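Local atomic coordinates of cytoplasmic protein (Cryptococcus neoformans var. grubii serotype A, PDB entry 7LPO), a protein that probably hydrolyses steryl beta-glucosides, releasing the sugar from the sterol, as a family 5 glycoside hydrolase. Residues S414-Q428 with S441-F453. Sequence-based numbering, arbitrary orientation.
Sequences SRIRLHHPESIHFIQ and SFLKGRACSSPHF
H425, F426 and I427 pair in parallel with A447, C448 and S449, two neighbouring strands of the TIM barrel expected of glycoside hydrolase family 5, joined by a crossover through helix 440-443. Four backbone bonds hold the ladder, from H425 N to R446 O through S450 N to I427 O.

At its start stand two arginines, one from each segment, their long chains suited to backbone carbonyls at helix ends and turns. R417 turns the side of its guanidinium to S423 O of its own segment, gripping it with NE (3.0 Å) and NH2 (2.9 Å) in the plane of the group; NH2 then crosses to L443 O (3.3 Å, 153°), which R446 N reaches from the opposite face of the carbonyl plane. H425 NE2 sits over the centre of one R417 guanidinium face, and a water links this nitrogen to F442 O. R446, with CG anti to its own N (chi1 -167°) and the chain bent at chi2, sends NE to E422 O (2.6 Å), approaching from above the carbonyl plane. The aliphatic I424 lays CG1 over the centre of the R446 guanidinium, 3.5 Å from CZ; NH1 bonds to I21 O, outside the two segments.

Along the strands, small, polarisable C448 lies against the F426 ring, SG meeting CE1 obliquely at 3.8 Å. On the other face, branched I427 brings CD1 against L443 CD2 (3.5 Å) and A447 CB.

Beyond the ladder, H452, about 5 Å from a bound Tris probably from the crystallisation liquor, bonds through ND1 to E271 OE2, and E271 N donates to Q428 OE1. With both ends held there, the Q428 amide lies 33° from the H452 ring plane, OE1 over one face, 3.1 Å from CE1.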
loop_
_atom_site.group_PDB
_atom_site.type_symbol
_atom_site.label_atom_id
_atom_site.label_comp_id
_atom_site.label_asym_id
_atom_site.label_seq_id
_atom_site.Cartn_x
_atom_site.Cartn_y
_atom_site.Cartn_z
ATOM N N SER A 414 11.369 -11.204 13.081
ATOM C CA SER A 414 11.721 -12.441 13.772
ATOM C C SER A 414 10.507 -13.343 13.947
ATOM O O SER A 414 10.604 -14.566 13.803
ATOM C CB SER A 414 12.339 -12.137 15.135
ATOM O OG SER A 414 13.530 -11.402 14.982
ATOM N N ARG A 415 9.354 -12.760 14.277
ATOM C CA ARG A 415 8.158 -13.574 14.448
ATOM C C ARG A 415 7.742 -14.210 13.133
ATOM O O ARG A 415 7.346 -15.380 13.104
ATOM C CB ARG A 415 7.000 -12.743 15.013
ATOM C CG ARG A 415 5.730 -13.570 15.259
ATOM C CD ARG A 415 5.950 -14.605 16.374
ATOM N NE ARG A 415 6.538 -13.929 17.527
ATOM C CZ ARG A 415 5.830 -13.311 18.469
ATOM N NH1 ARG A 415 4.500 -13.326 18.417
ATOM N NH2 ARG A 415 6.454 -12.692 19.464
ATOM N N ILE A 416 7.814 -13.456 12.037
ATOM C CA ILE A 416 7.447 -14.007 10.732
ATOM C C ILE A 416 8.285 -15.241 10.428
ATOM O O ILE A 416 7.762 -16.278 10.007
ATOM C CB ILE A 416 7.604 -12.944 9.629
ATOM C CG1 ILE A 416 6.555 -11.840 9.793
ATOM C CG2 ILE A 416 7.567 -13.605 8.248
ATOM C CD1 ILE A 416 5.127 -12.266 9.592
ATOM N N ARG A 417 9.601 -15.150 10.646
ATOM C CA ARG A 417 10.493 -16.255 10.307
ATOM C C ARG A 417 10.278 -17.454 11.225
ATOM O O ARG A 417 10.544 -18.593 10.829
ATOM C CB ARG A 417 11.950 -15.795 10.373
ATOM C CG ARG A 417 12.419 -14.971 9.158
ATOM C CD ARG A 417 13.093 -15.831 8.082
ATOM N NE ARG A 417 13.302 -15.073 6.848
ATOM C CZ ARG A 417 14.278 -14.194 6.664
ATOM N NH1 ARG A 417 15.164 -13.966 7.620
ATOM N NH2 ARG A 417 14.376 -13.544 5.517
ATOM N N LEU A 418 9.785 -17.223 12.443
ATOM C CA LEU A 418 9.506 -18.331 13.345
ATOM C C LEU A 418 8.502 -19.288 12.725
ATOM O O LEU A 418 8.639 -20.506 12.842
ATOM C CB LEU A 418 8.983 -17.793 14.676
ATOM C CG LEU A 418 8.750 -18.806 15.790
ATOM C CD1 LEU A 418 10.051 -19.532 16.125
ATOM C CD2 LEU A 418 8.179 -18.115 17.015
ATOM N N HIS A 419 7.486 -18.752 12.051
ATOM C CA HIS A 419 6.436 -19.565 11.455
ATOM C C HIS A 419 6.635 -19.796 9.964
ATOM O O HIS A 419 6.046 -20.730 9.412
ATOM C CB HIS A 419 5.072 -18.901 11.692
ATOM C CG HIS A 419 4.787 -18.628 13.133
ATOM N ND1 HIS A 419 4.774 -19.624 14.085
ATOM C CD2 HIS A 419 4.525 -17.474 13.790
ATOM C CE1 HIS A 419 4.510 -19.096 15.266
ATOM N NE2 HIS A 419 4.353 -17.793 15.115
ATOM N N HIS A 420 7.445 -18.979 9.305
ATOM C CA HIS A 420 7.687 -19.074 7.869
ATOM C C HIS A 420 9.197 -18.984 7.690
ATOM O O HIS A 420 9.742 -17.903 7.424
ATOM C CB HIS A 420 6.933 -17.980 7.115
ATOM C CG HIS A 420 6.962 -18.140 5.630
ATOM N ND1 HIS A 420 6.213 -17.352 4.784
ATOM C CD2 HIS A 420 7.674 -18.976 4.838
ATOM C CE1 HIS A 420 6.462 -17.696 3.533
ATOM N NE2 HIS A 420 7.335 -18.687 3.540
ATOM N N PRO A 421 9.906 -20.109 7.843
ATOM C CA PRO A 421 11.377 -20.048 7.883
ATOM C C PRO A 421 12.016 -19.476 6.637
ATOM O O PRO A 421 13.064 -18.833 6.749
ATOM C CB PRO A 421 11.789 -21.514 8.086
ATOM C CG PRO A 421 10.608 -22.163 8.731
ATOM C CD PRO A 421 9.390 -21.444 8.204
ATOM N N GLU A 422 11.447 -19.712 5.455
ATOM C CA GLU A 422 12.010 -19.224 4.201
ATOM C C GLU A 422 11.367 -17.920 3.734
ATOM O O GLU A 422 11.452 -17.579 2.547
ATOM C CB GLU A 422 11.858 -20.282 3.108
ATOM C CG GLU A 422 12.514 -21.612 3.412
ATOM C CD GLU A 422 14.024 -21.524 3.426
ATOM O OE1 GLU A 422 14.570 -20.445 3.106
ATOM O OE2 GLU A 422 14.666 -22.536 3.771
ATOM N N SER A 423 10.731 -17.184 4.639
ATOM C CA SER A 423 9.988 -16.005 4.227
ATOM C C SER A 423 10.913 -14.937 3.661
ATOM O O SER A 423 11.979 -14.646 4.211
ATOM C CB SER A 423 9.203 -15.422 5.400
ATOM O OG SER A 423 8.576 -14.207 5.013
ATOM N N ILE A 424 10.486 -14.342 2.557
ATOM C CA ILE A 424 11.094 -13.112 2.078
ATOM C C ILE A 424 10.566 -11.963 2.925
ATOM O O ILE A 424 9.354 -11.830 3.123
ATOM C CB ILE A 424 10.791 -12.899 0.585
ATOM C CG1 ILE A 424 11.447 -14.005 -0.251
ATOM C CG2 ILE A 424 11.302 -11.549 0.133
ATOM C CD1 ILE A 424 11.000 -14.036 -1.701
ATOM N N HIS A 425 11.476 -11.151 3.452
ATOM C CA HIS A 425 11.100 -9.927 4.147
ATOM C C HIS A 425 10.902 -8.816 3.123
ATOM O O HIS A 425 11.865 -8.352 2.497
ATOM C CB HIS A 425 12.168 -9.539 5.159
ATOM C CG HIS A 425 12.205 -10.423 6.359
ATOM N ND1 HIS A 425 11.069 -10.984 6.902
ATOM C CD2 HIS A 425 13.240 -10.854 7.116
ATOM C CE1 HIS A 425 11.404 -11.715 7.951
ATOM N NE2 HIS A 425 12.715 -11.651 8.103
ATOM N N PHE A 426 9.648 -8.413 2.927
ATOM C CA PHE A 426 9.321 -7.265 2.096
ATOM C C PHE A 426 9.365 -6.038 2.991
ATOM O O PHE A 426 8.493 -5.850 3.850
ATOM C CB PHE A 426 7.968 -7.449 1.422
ATOM C CG PHE A 426 7.980 -8.486 0.323
ATOM C CD1 PHE A 426 8.300 -8.137 -0.969
ATOM C CD2 PHE A 426 7.686 -9.813 0.599
ATOM C CE1 PHE A 426 8.316 -9.077 -1.970
ATOM C CE2 PHE A 426 7.688 -10.771 -0.405
ATOM C CZ PHE A 426 8.003 -10.403 -1.690
ATOM N N ILE A 427 10.400 -5.230 2.810
ATOM C CA ILE A 427 10.733 -4.152 3.731
ATOM C C ILE A 427 10.089 -2.874 3.220
ATOM O O ILE A 427 10.502 -2.325 2.193
ATOM C CB ILE A 427 12.250 -3.998 3.881
ATOM C CG1 ILE A 427 12.825 -5.246 4.565
ATOM C CG2 ILE A 427 12.577 -2.751 4.674
ATOM C CD1 ILE A 427 14.148 -5.670 4.020
ATOM N N GLN A 428 9.074 -2.402 3.932
ATOM C CA GLN A 428 8.332 -1.203 3.563
ATOM C C GLN A 428 8.677 -0.135 4.588
ATOM O O GLN A 428 8.048 -0.045 5.643
ATOM C CB GLN A 428 6.829 -1.451 3.527
ATOM C CG GLN A 428 6.053 -0.366 2.794
ATOM C CD GLN A 428 4.583 -0.352 3.174
ATOM O OE1 GLN A 428 3.978 0.707 3.329
ATOM N NE2 GLN A 428 4.001 -1.535 3.313
ATOM N N SER A 441 22.073 -10.197 9.965
ATOM C CA SER A 441 21.669 -11.235 10.908
ATOM C C SER A 441 20.157 -11.424 10.925
ATOM O O SER A 441 19.678 -12.456 11.404
ATOM C CB SER A 441 22.164 -10.908 12.324
ATOM O OG SER A 441 21.949 -9.548 12.662
ATOM N N PHE A 442 19.397 -10.449 10.424
ATOM C CA PHE A 442 17.949 -10.570 10.285
ATOM C C PHE A 442 17.502 -10.696 8.835
ATOM O O PHE A 442 16.529 -11.397 8.558
ATOM C CB PHE A 442 17.248 -9.358 10.916
ATOM C CG PHE A 442 17.278 -9.351 12.414
ATOM C CD1 PHE A 442 18.465 -9.151 13.093
ATOM C CD2 PHE A 442 16.114 -9.539 13.146
ATOM C CE1 PHE A 442 18.494 -9.147 14.476
ATOM C CE2 PHE A 442 16.135 -9.538 14.524
ATOM C CZ PHE A 442 17.323 -9.345 15.193
ATOM N N LEU A 443 18.179 -10.026 7.906
ATOM C CA LEU A 443 17.832 -10.169 6.496
ATOM C C LEU A 443 18.178 -11.563 5.986
ATOM O O LEU A 443 17.352 -12.223 5.344
ATOM C CB LEU A 443 18.556 -9.109 5.677
ATOM C CG LEU A 443 18.162 -7.655 5.919
ATOM C CD1 LEU A 443 19.007 -6.740 5.054
ATOM C CD2 LEU A 443 16.692 -7.461 5.637
ATOM N N LYS A 444 19.412 -12.011 6.248
ATOM C CA LYS A 444 19.865 -13.362 5.929
ATOM C C LYS A 444 19.698 -13.676 4.445
ATOM O O LYS A 444 19.308 -14.782 4.073
ATOM C CB LYS A 444 19.134 -14.398 6.784
ATOM C CG LYS A 444 19.480 -14.361 8.269
ATOM C CD LYS A 444 18.887 -15.577 9.011
ATOM C CE LYS A 444 19.250 -15.564 10.493
ATOM N NZ LYS A 444 18.520 -16.606 11.277
ATOM N N GLY A 445 19.987 -12.693 3.596
ATOM C CA GLY A 445 19.983 -12.905 2.163
ATOM C C GLY A 445 18.639 -13.239 1.566
ATOM O O GLY A 445 18.574 -13.863 0.504
ATOM N N ARG A 446 17.553 -12.825 2.205
ATOM C CA ARG A 446 16.231 -13.175 1.695
ATOM C C ARG A 446 15.280 -12.014 1.994
ATOM O O ARG A 446 14.449 -12.071 2.907
ATOM C CB ARG A 446 15.729 -14.483 2.303
ATOM C CG ARG A 446 14.525 -15.048 1.595
ATOM C CD ARG A 446 14.587 -16.571 1.493
ATOM N NE ARG A 446 13.380 -17.069 0.838
ATOM C CZ ARG A 446 13.186 -17.028 -0.475
ATOM N NH1 ARG A 446 14.140 -16.539 -1.259
ATOM N NH2 ARG A 446 12.053 -17.476 -0.998
ATOM N N ALA A 447 15.387 -10.966 1.179
ATOM C CA ALA A 447 14.645 -9.741 1.416
ATOM C C ALA A 447 14.403 -9.024 0.095
ATOM O O ALA A 447 15.007 -9.339 -0.927
ATOM C CB ALA A 447 15.391 -8.829 2.398
ATOM N N CYS A 448 13.509 -8.039 0.142
ATOM C CA CYS A 448 13.113 -7.261 -1.025
ATOM C C CYS A 448 12.562 -5.943 -0.508
ATOM O O CYS A 448 11.761 -5.930 0.424
ATOM C CB CYS A 448 12.057 -8.008 -1.860
ATOM S SG CYS A 448 11.331 -7.069 -3.249
ATOM N N SER A 449 13.004 -4.845 -1.094
ATOM C CA SER A 449 12.502 -3.527 -0.735
ATOM C C SER A 449 11.135 -3.337 -1.379
ATOM O O SER A 449 10.947 -3.671 -2.552
ATOM C CB SER A 449 13.486 -2.454 -1.210
ATOM O OG SER A 449 13.079 -1.172 -0.776
ATOM N N SER A 450 10.172 -2.819 -0.616
ATOM C CA SER A 450 8.785 -2.726 -1.080
ATOM C C SER A 450 8.210 -1.339 -0.825
ATOM O O SER A 450 7.174 -1.196 -0.174
ATOM C CB SER A 450 7.929 -3.804 -0.413
ATOM O OG SER A 450 7.883 -3.661 1.003
ATOM N N PRO A 451 8.820 -0.297 -1.377
ATOM C CA PRO A 451 8.232 1.040 -1.248
ATOM C C PRO A 451 6.934 1.156 -2.038
ATOM O O PRO A 451 6.646 0.380 -2.954
ATOM C CB PRO A 451 9.312 1.955 -1.828
ATOM C CG PRO A 451 9.923 1.105 -2.932
ATOM C CD PRO A 451 9.912 -0.326 -2.369
ATOM N N HIS A 452 6.141 2.156 -1.670
ATOM C CA HIS A 452 4.993 2.563 -2.465
ATOM C C HIS A 452 5.346 3.817 -3.254
ATOM O O HIS A 452 6.215 4.598 -2.860
ATOM C CB HIS A 452 3.771 2.817 -1.583
ATOM C CG HIS A 452 3.363 1.628 -0.767
ATOM N ND1 HIS A 452 2.356 1.681 0.169
ATOM C CD2 HIS A 452 3.825 0.354 -0.751
ATOM C CE1 HIS A 452 2.222 0.496 0.737
ATOM N NE2 HIS A 452 3.097 -0.329 0.194
ATOM N N PHE A 453 4.693 3.987 -4.399
ATOM C CA PHE A 453 4.831 5.216 -5.162
ATOM C C PHE A 453 3.509 5.579 -5.809
ATOM O O PHE A 453 2.896 4.746 -6.483
ATOM C CB PHE A 453 5.891 5.117 -6.257
ATOM C CG PHE A 453 5.985 6.364 -7.080
ATOM C CD1 PHE A 453 6.798 7.407 -6.678
ATOM C CD2 PHE A 453 5.231 6.518 -8.230
ATOM C CE1 PHE A 453 6.872 8.574 -7.418
ATOM C CE2 PHE A 453 5.310 7.687 -8.969
ATOM C CZ PHE A 453 6.129 8.714 -8.552
HETATM O O HOH W 1 15.612 -15.669 10.160
HETATM O O HOH W 2 14.416 -11.845 10.479
HETATM O O HOH W 3 12.827 -0.196 1.702
#